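MHC class I-like protein MILL2 (Mus musculus, PDB 6A97) binds heparan sulfate proteoglycans on the surface of fibroblasts and is a GPI-anchored, MHC class I-like membrane glycoprotein. Local coordinates at residues G201-T206 with F224-R229; E230-W235 with N279-N284. All coordinates share one frame; numbering follows the deposited sequence.

Contact 1: residues G201-T206 with F224-R229; sequences GPPMVT and FNLYTR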
ATOM      1  N   GLY A 201      -4.270 -20.078   0.127  1.00 82.22           N
ATOM      2  CA  GLY A 201      -5.426 -19.257  -0.172  1.00 75.67           C
ATOM      3  C   GLY A 201      -5.049 -17.834  -0.534  1.00 73.53           C
ATOM      4  O   GLY A 201      -3.952 -17.376  -0.216  1.00 80.60           O
ATOM      5  N   PRO A 202      -5.959 -17.128  -1.217  1.00 65.92           N
ATOM      6  CA  PRO A 202      -5.737 -15.735  -1.608  1.00 62.01           C
ATOM      7  C   PRO A 202      -6.092 -14.764  -0.485  1.00 55.01           C
ATOM      8  O   PRO A 202      -6.842 -15.129   0.419  1.00 52.95           O
ATOM      9  CB  PRO A 202      -6.683 -15.564  -2.796  1.00 55.91           C
ATOM     10  CG  PRO A 202      -7.835 -16.452  -2.447  1.00 66.79           C
ATOM     11  CD  PRO A 202      -7.246 -17.641  -1.721  1.00 66.12           C
ATOM     12  N   PRO A 203      -5.560 -13.535  -0.542  1.00 47.38           N
ATOM     13  CA  PRO A 203      -6.010 -12.489   0.383  1.00 40.59           C
ATOM     14  C   PRO A 203      -7.486 -12.181   0.170  1.00 44.14           C
ATOM     15  O   PRO A 203      -8.026 -12.495  -0.888  1.00 49.46           O
ATOM     16  CB  PRO A 203      -5.147 -11.276   0.006  1.00 47.55           C
ATOM     17  CG  PRO A 203      -4.027 -11.819  -0.822  1.00 54.96           C
ATOM     18  CD  PRO A 203      -4.566 -13.034  -1.505  1.00 50.57           C
ATOM     19  N   MET A 204      -8.131 -11.577   1.160  1.00 47.97           N
ATOM     20  CA  MET A 204      -9.507 -11.142   0.995  1.00 54.64           C
ATOM     21  C   MET A 204      -9.698  -9.753   1.595  1.00 56.98           C
ATOM     22  O   MET A 204      -8.949  -9.338   2.478  1.00 51.44           O
ATOM     23  CB  MET A 204     -10.475 -12.134   1.640  1.00 54.40           C
ATOM     24  CG  MET A 204     -10.477 -12.109   3.152  1.00 59.28           C
ATOM     25  SD  MET A 204     -11.806 -13.109   3.847  1.00105.82           S
ATOM     26  CE  MET A 204     -13.234 -12.120   3.409  1.00 73.25           C
ATOM     27  N   VAL A 205     -10.703  -9.039   1.105  1.00 55.79           N
ATOM     28  CA  VAL A 205     -10.988  -7.693   1.580  1.00 46.74           C
ATOM     29  C   VAL A 205     -12.440  -7.588   2.015  1.00 44.84           C
ATOM     30  O   VAL A 205     -13.324  -8.131   1.360  1.00 42.17           O
ATOM     31  CB  VAL A 205     -10.703  -6.641   0.489  1.00 49.02           C
ATOM     32  CG1 VAL A 205     -11.149  -5.257   0.938  1.00 49.77           C
ATOM     33  CG2 VAL A 205      -9.231  -6.639   0.131  1.00 45.09           C
ATOM     34  N   THR A 206     -12.679  -6.914   3.135  1.00 43.23           N
ATOM     35  CA  THR A 206     -14.035  -6.573   3.537  1.00 43.88           C
ATOM     36  C   THR A 206     -14.167  -5.060   3.699  1.00 49.97           C
ATOM     37  O   THR A 206     -13.197  -4.371   4.016  1.00 45.07           O
ATOM     38  CB  THR A 206     -14.439  -7.249   4.859  1.00 51.53           C
ATOM     39  OG1 THR A 206     -13.641  -6.720   5.927  1.00 43.93           O
ATOM     40  CG2 THR A 206     -14.259  -8.763   4.776  1.00 52.50           C
ATOM     41  N   PHE A 224      -7.564  -9.439   4.896  1.00 48.02           N
ATOM     42  CA  PHE A 224      -7.236 -10.624   5.683  1.00 43.93           C
ATOM     43  C   PHE A 224      -6.387 -11.603   4.887  1.00 47.98           C
ATOM     44  O   PHE A 224      -6.311 -11.523   3.658  1.00 43.27           O
ATOM     45  CB  PHE A 224      -8.505 -11.346   6.151  1.00 47.34           C
ATOM     46  CG  PHE A 224      -9.381 -10.529   7.053  1.00 44.17           C
ATOM     47  CD1 PHE A 224     -10.325  -9.665   6.524  1.00 41.39           C
ATOM     48  CD2 PHE A 224      -9.276 -10.638   8.431  1.00 46.12           C
ATOM     49  CE1 PHE A 224     -11.145  -8.918   7.349  1.00 46.28           C
ATOM     50  CE2 PHE A 224     -10.090  -9.889   9.266  1.00 45.62           C
ATOM     51  CZ  PHE A 224     -11.027  -9.030   8.722  1.00 47.16           C
ATOM     52  N   ASN A 225      -5.766 -12.533   5.604  1.00 48.40           N
ATOM     53  CA  ASN A 225      -5.111 -13.686   5.001  1.00 41.84           C
ATOM     54  C   ASN A 225      -3.936 -13.293   4.131  1.00 44.58           C
ATOM     55  O   ASN A 225      -3.736 -13.854   3.056  1.00 50.96           O
ATOM     56  CB  ASN A 225      -6.112 -14.502   4.177  1.00 51.82           C
ATOM     57  CG  ASN A 225      -5.771 -15.979   4.144  1.00 64.80           C
ATOM     58  OD1 ASN A 225      -5.386 -16.557   5.159  1.00 64.96           O
ATOM     59  ND2 ASN A 225      -5.914 -16.597   2.975  1.00 69.00           N
ATOM     60  N   LEU A 226      -3.171 -12.312   4.594  1.00 43.74           N
ATOM     61  CA  LEU A 226      -1.941 -11.926   3.922  1.00 47.89           C
ATOM     62  C   LEU A 226      -0.844 -12.901   4.337  1.00 54.39           C
ATOM     63  O   LEU A 226      -0.645 -13.137   5.527  1.00 47.47           O
ATOM     64  CB  LEU A 226      -1.565 -10.481   4.270  1.00 41.96           C
ATOM     65  CG  LEU A 226      -2.711  -9.483   4.071  1.00 51.27           C
ATOM     66  CD1 LEU A 226      -2.324  -8.095   4.543  1.00 49.38           C
ATOM     67  CD2 LEU A 226      -3.157  -9.463   2.613  1.00 49.85           C
ATOM     68  N   TYR A 227      -0.145 -13.470   3.359  1.00 59.37           N
ATOM     69  CA  TYR A 227       0.854 -14.502   3.632  1.00 60.37           C
ATOM     70  C   TYR A 227       2.178 -13.909   4.111  1.00 60.24           C
ATOM     71  O   TYR A 227       2.951 -14.577   4.796  1.00 64.83           O
ATOM     72  CB  TYR A 227       1.088 -15.360   2.386  1.00 63.85           C
ATOM     73  N   THR A 228       2.438 -12.661   3.739  1.00 58.43           N
ATOM     74  CA  THR A 228       3.632 -11.959   4.197  1.00 53.79           C
ATOM     75  C   THR A 228       3.236 -10.646   4.859  1.00 55.89           C
ATOM     76  O   THR A 228       2.052 -10.314   4.934  1.00 51.85           O
ATOM     77  CB  THR A 228       4.617 -11.676   3.045  1.00 62.73           C
ATOM     78  OG1 THR A 228       4.051 -10.709   2.151  1.00 67.63           O
ATOM     79  CG2 THR A 228       4.929 -12.955   2.279  1.00 66.05           C
ATOM     80  N   ARG A 229       4.229  -9.901   5.336  1.00 47.82           N
ATOM     81  CA  ARG A 229       3.976  -8.659   6.058  1.00 57.61           C
ATOM     82  C   ARG A 229       3.998  -7.429   5.153  1.00 61.45           C
ATOM     83  O   ARG A 229       4.182  -6.308   5.628  1.00 69.04           O
ATOM     84  CB  ARG A 229       5.000  -8.489   7.180  1.00 66.29           C
ATOM     85  CG  ARG A 229       4.876  -9.520   8.284  1.00 66.36           C
ATOM     86  CD  ARG A 229       6.123  -9.553   9.142  1.00 63.88           C
ATOM     87  NE  ARG A 229       6.038 -10.575  10.179  1.00 66.21           N
ATOM     88  CZ  ARG A 229       6.029 -10.315  11.480  1.00 71.99           C
ATOM     89  NH1 ARG A 229       6.111  -9.061  11.905  1.00 67.53           N
ATOM     90  NH2 ARG A 229       5.947 -11.307  12.354  1.00 70.76           N
TER

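Contact 2: residues E230-W235 with N279-N284; sequences EATLVW and NLRHGN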
ATOM      1  N   GLU A 230       3.809  -7.634   3.856  1.00 54.55           N
ATOM      2  CA  GLU A 230       3.825  -6.524   2.909  1.00 56.31           C
ATOM      3  C   GLU A 230       2.496  -6.388   2.181  1.00 56.82           C
ATOM      4  O   GLU A 230       2.012  -7.338   1.564  1.00 59.47           O
ATOM      5  CB  GLU A 230       4.956  -6.698   1.897  1.00 60.05           C
ATOM      6  CG  GLU A 230       6.339  -6.682   2.522  1.00 74.43           C
ATOM      7  CD  GLU A 230       7.442  -6.846   1.492  1.00 86.48           C
ATOM      8  OE1 GLU A 230       7.444  -7.874   0.780  1.00 90.38           O
ATOM      9  OE2 GLU A 230       8.305  -5.946   1.398  1.00 91.76           O
ATOM     10  N   ALA A 231       1.913  -5.195   2.262  1.00 43.68           N
ATOM     11  CA  ALA A 231       0.641  -4.914   1.609  1.00 39.41           C
ATOM     12  C   ALA A 231       0.388  -3.416   1.555  1.00 41.89           C
ATOM     13  O   ALA A 231       0.938  -2.651   2.352  1.00 36.87           O
ATOM     14  CB  ALA A 231      -0.497  -5.616   2.332  1.00 40.02           C
ATOM     15  N   THR A 232      -0.432  -2.994   0.600  1.00 36.58           N
ATOM     16  CA  THR A 232      -0.876  -1.610   0.556  1.00 37.58           C
ATOM     17  C   THR A 232      -2.385  -1.560   0.407  1.00 39.01           C
ATOM     18  O   THR A 232      -2.974  -2.334  -0.354  1.00 40.13           O
ATOM     19  CB  THR A 232      -0.224  -0.817  -0.603  1.00 46.54           C
ATOM     20  OG1 THR A 232      -0.614  -1.386  -1.857  1.00 59.07           O
ATOM     21  CG2 THR A 232       1.291  -0.833  -0.490  1.00 49.67           C
ATOM     22  N   LEU A 233      -3.005  -0.657   1.157  1.00 40.37           N
ATOM     23  CA  LEU A 233      -4.429  -0.387   1.035  1.00 39.71           C
ATOM     24  C   LEU A 233      -4.611   1.066   0.641  1.00 40.71           C
ATOM     25  O   LEU A 233      -3.939   1.950   1.177  1.00 42.09           O
ATOM     26  CB  LEU A 233      -5.168  -0.674   2.341  1.00 40.41           C
ATOM     27  CG  LEU A 233      -5.433  -2.129   2.719  1.00 40.62           C
ATOM     28  CD1 LEU A 233      -6.002  -2.199   4.123  1.00 45.59           C
ATOM     29  CD2 LEU A 233      -6.395  -2.776   1.723  1.00 42.10           C
ATOM     30  N   VAL A 234      -5.508   1.316  -0.301  1.00 40.63           N
ATOM     31  CA  VAL A 234      -5.797   2.681  -0.710  1.00 40.97           C
ATOM     32  C   VAL A 234      -7.303   2.869  -0.852  1.00 43.40           C
ATOM     33  O   VAL A 234      -7.993   2.021  -1.417  1.00 47.66           O
ATOM     34  CB  VAL A 234      -5.085   3.049  -2.039  1.00 46.59           C
ATOM     35  CG1 VAL A 234      -5.372   2.023  -3.115  1.00 45.35           C
ATOM     36  CG2 VAL A 234      -5.494   4.441  -2.504  1.00 59.20           C
ATOM     37  N   TRP A 235      -7.816   3.958  -0.291  1.00 41.45           N
ATOM     38  CA  TRP A 235      -9.189   4.360  -0.535  1.00 41.81           C
ATOM     39  C   TRP A 235      -9.218   5.243  -1.773  1.00 43.53           C
ATOM     40  O   TRP A 235      -8.427   6.182  -1.893  1.00 42.30           O
ATOM     41  CB  TRP A 235      -9.775   5.097   0.669  1.00 41.40           C
ATOM     42  CG  TRP A 235     -10.409   4.189   1.674  1.00 43.76           C
ATOM     43  CD1 TRP A 235      -9.928   3.869   2.913  1.00 41.47           C
ATOM     44  CD2 TRP A 235     -11.640   3.471   1.523  1.00 44.27           C
ATOM     45  NE1 TRP A 235     -10.786   3.004   3.543  1.00 45.47           N
ATOM     46  CE2 TRP A 235     -11.846   2.743   2.711  1.00 47.95           C
ATOM     47  CE3 TRP A 235     -12.585   3.370   0.498  1.00 42.25           C
ATOM     48  CZ2 TRP A 235     -12.957   1.928   2.902  1.00 43.85           C
ATOM     49  CZ3 TRP A 235     -13.690   2.559   0.691  1.00 42.40           C
ATOM     50  CH2 TRP A 235     -13.868   1.852   1.883  1.00 41.83           C
ATOM     51  N   ASN A 279      -8.810  -0.580  -2.457  1.00 42.38           N
ATOM     52  CA  ASN A 279      -7.990  -1.426  -3.315  1.00 42.13           C
ATOM     53  C   ASN A 279      -6.793  -1.997  -2.564  1.00 41.96           C
ATOM     54  O   ASN A 279      -5.945  -1.254  -2.059  1.00 41.32           O
ATOM     55  CB  ASN A 279      -7.525  -0.638  -4.543  1.00 42.85           C
ATOM     56  CG  ASN A 279      -6.757  -1.494  -5.538  1.00 43.09           C
ATOM     57  OD1 ASN A 279      -5.965  -0.976  -6.332  1.00 43.34           O
ATOM     58  ND2 ASN A 279      -6.989  -2.806  -5.507  1.00 41.89           N
ATOM     59  N   LEU A 280      -6.736  -3.322  -2.488  1.00 40.43           N
ATOM     60  CA  LEU A 280      -5.622  -4.006  -1.847  1.00 39.56           C
ATOM     61  C   LEU A 280      -4.595  -4.486  -2.862  1.00 38.74           C
ATOM     62  O   LEU A 280      -4.949  -5.095  -3.872  1.00 44.40           O
ATOM     63  CB  LEU A 280      -6.117  -5.206  -1.028  1.00 38.70           C
ATOM     64  CG  LEU A 280      -5.012  -6.178  -0.591  1.00 37.45           C
ATOM     65  CD1 LEU A 280      -4.178  -5.594   0.546  1.00 37.28           C
ATOM     66  CD2 LEU A 280      -5.586  -7.550  -0.210  1.00 36.67           C
ATOM     67  N   ARG A 281      -3.326  -4.198  -2.593  1.00 38.07           N
ATOM     68  CA  ARG A 281      -2.229  -4.830  -3.314  1.00 39.78           C
ATOM     69  C   ARG A 281      -1.446  -5.719  -2.352  1.00 43.70           C
ATOM     70  O   ARG A 281      -0.984  -5.261  -1.306  1.00 41.12           O
ATOM     71  CB  ARG A 281      -1.306  -3.786  -3.947  1.00 46.13           C
ATOM     72  CG  ARG A 281       0.071  -4.314  -4.318  1.00 60.74           C
ATOM     73  CD  ARG A 281       0.027  -5.145  -5.591  1.00 73.25           C
ATOM     74  NE  ARG A 281       1.309  -5.789  -5.880  1.00 72.94           N
ATOM     75  CZ  ARG A 281       2.338  -5.188  -6.473  1.00 72.36           C
ATOM     76  NH1 ARG A 281       2.251  -3.918  -6.841  1.00 74.07           N
ATOM     77  NH2 ARG A 281       3.460  -5.861  -6.699  1.00 73.49           N
ATOM     78  N   HIS A 282      -1.315  -6.995  -2.693  1.00 49.41           N
ATOM     79  CA  HIS A 282      -0.524  -7.917  -1.883  1.00 49.62           C
ATOM     80  C   HIS A 282       0.080  -8.992  -2.762  1.00 46.44           C
ATOM     81  O   HIS A 282      -0.641  -9.801  -3.344  1.00 45.11           O
ATOM     82  CB  HIS A 282      -1.369  -8.562  -0.784  1.00 44.55           C
ATOM     83  CG  HIS A 282      -0.644  -9.632  -0.023  1.00 48.31           C
ATOM     84  ND1 HIS A 282       0.481  -9.376   0.731  1.00 46.89           N
ATOM     85  CD2 HIS A 282      -0.874 -10.963   0.085  1.00 49.04           C
ATOM     86  CE1 HIS A 282       0.908 -10.502   1.278  1.00 52.80           C
ATOM     87  NE2 HIS A 282       0.104 -11.478   0.901  1.00 51.68           N
ATOM     88  N   GLY A 283       1.404  -8.997  -2.851  1.00 46.48           N
ATOM     89  CA  GLY A 283       2.099  -9.925  -3.719  1.00 52.25           C
ATOM     90  C   GLY A 283       1.692  -9.685  -5.157  1.00 50.31           C
ATOM     91  O   GLY A 283       1.821  -8.574  -5.670  1.00 44.99           O
ATOM     92  N   ASN A 284       1.183 -10.725  -5.806  1.00 47.80           N
ATOM     93  CA  ASN A 284       0.766 -10.612  -7.196  1.00 54.06           C
ATOM     94  C   ASN A 284      -0.701 -10.226  -7.317  1.00 48.26           C
ATOM     95  O   ASN A 284      -1.201 -10.032  -8.423  1.00 41.44           O
ATOM     96  CB  ASN A 284       1.010 -11.927  -7.941  1.00 59.13           C
ATOM     97  CG  ASN A 284       2.473 -12.321  -7.970  1.00 60.42           C
ATOM     98  OD1 ASN A 284       3.358 -11.495  -7.752  1.00 58.92           O
ATOM     99  ND2 ASN A 284       2.733 -13.592  -8.247  1.00 67.68           N
TER
HETATM  100  O   HOH W   1      -3.172  -0.607  -2.707  1.00 42.24           O

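Contact 1: residues G201-T206 with F224-R229
Met-204 and Phe-224 meet because their first torsions lean the two side chains together on one face of the sheet: Met-204 CG sits between its backbone N and carbonyl carbon (chi1 73°), while Phe-224 CG is anti to its own carbonyl carbon (chi1 -62°). Met-204 CG thereby comes to lie 3.7 Å from Phe-224 CB, and the two side chains cross obliquely. The sulfur adds a loose Met-aromatic contact, with Met-204 SD 5.5 Å from the centroid of the Phe-224 ring and well off its normal. Farther along the strand Thr-206 runs at about a right angle to the phenylalanine and brings OG1 to the ring edge, in plane, 3.6 Å from Phe-224 CE1. The flexible methionine chain follows the CB and CD1 end of the phenylalanine while the small threonine reaches the CE1 edge, and all three pack against the chain of another protein.

Beneath them, Met-204 and Phe-224 form an antiparallel hydrogen-bonded pair. Phe-224 N donates to Met-204 O at 2.8 Å, and Met-204 N returns a bond to Phe-224 O. Just before strand 204-210 begins, a side-chain amide takes over: Asn-225 ND2 donates to Pro-202 O at 3.1 Å in a nearly straight bond (176°), the oxygen in the amide plane but the donor above the carbonyl plane. Asn-225 adopts positive phi, which asparagine tolerates well. Pro-203 has no N-H for strand pairing; its CB packs 3.7 Å from Leu-226 CD2, and both residues touch His-282. At Gly-201 a side chain would jam against the carbonyl O of the preceding residue. This is the open end of a beta hairpin, strands 204-210 and 217-226, at the entry to the immunoglobulin C1-set fold of the alpha-3 domain.

Contact 2: residues E230-W235 with N279-N284
Thr-232 and Arg-281 lie side by side and point the same way, as do Val-234 and Asn-279, on one face of two antiparallel strands. Thr-232 OG1 touches Arg-281 CB at 3.3 Å, and Val-234 CG1 rests 3.7 Å from Asn-279 CB; the beta-branched threonine and valine favour extended strand backbone. The arginine bends at chi2 (77°), and NE donates to Gly-283 O at 2.8 Å, while NH2 bonds the backbone of another protein's chain. Asn-279 ND2 bonds Ile-287 O and Ser-286 OG, while OD1 takes that other chain's backbone. On the other face Leu-233 and Leu-280 slant across each other, with Leu-233 CD2 3.7 Å from Leu-280 CB, as befits the apolar interior. His-282, its CG anti to the backbone N (chi1 173°), donates from ND1 to Glu-230 O at 2.7 Å, in the ring plane, while NE2 pairs with Tyr-227 N.

Four backbone bonds join the strands, and one water bridges Thr-232 OG1 and Asn-279 O. With ND1 donating and NE2 facing an N-H, the buried imidazole is probably neutral with its proton on ND1, a polar link between the loop at Glu-230 and the strand end.

Contact 1 joins strands 204-210 and 217-226 in one sheet of the alpha-3 immunoglobulin sandwich, whereas contact 2 joins strands 231-237 and 276-282 in the other, with centres about 10 Å apart. In contact 1 Pro-203, Phe-224 and Leu-226 are buried while Met-204 is exposed; in contact 2, which relies on a longer run of backbone pairing, Leu-233, Leu-280 and His-282 are buried, with Thr-232 and Arg-281 partly exposed. Between the sheets Val-205 CG2 lies 3.6 Å from Leu-280 CB, and Pro-203 CG meets His-282 CD2 at 3.4 Å. His-282 also reaches Tyr-227, so a polar contact to the connecting loop joins the apolar contact between the sheets.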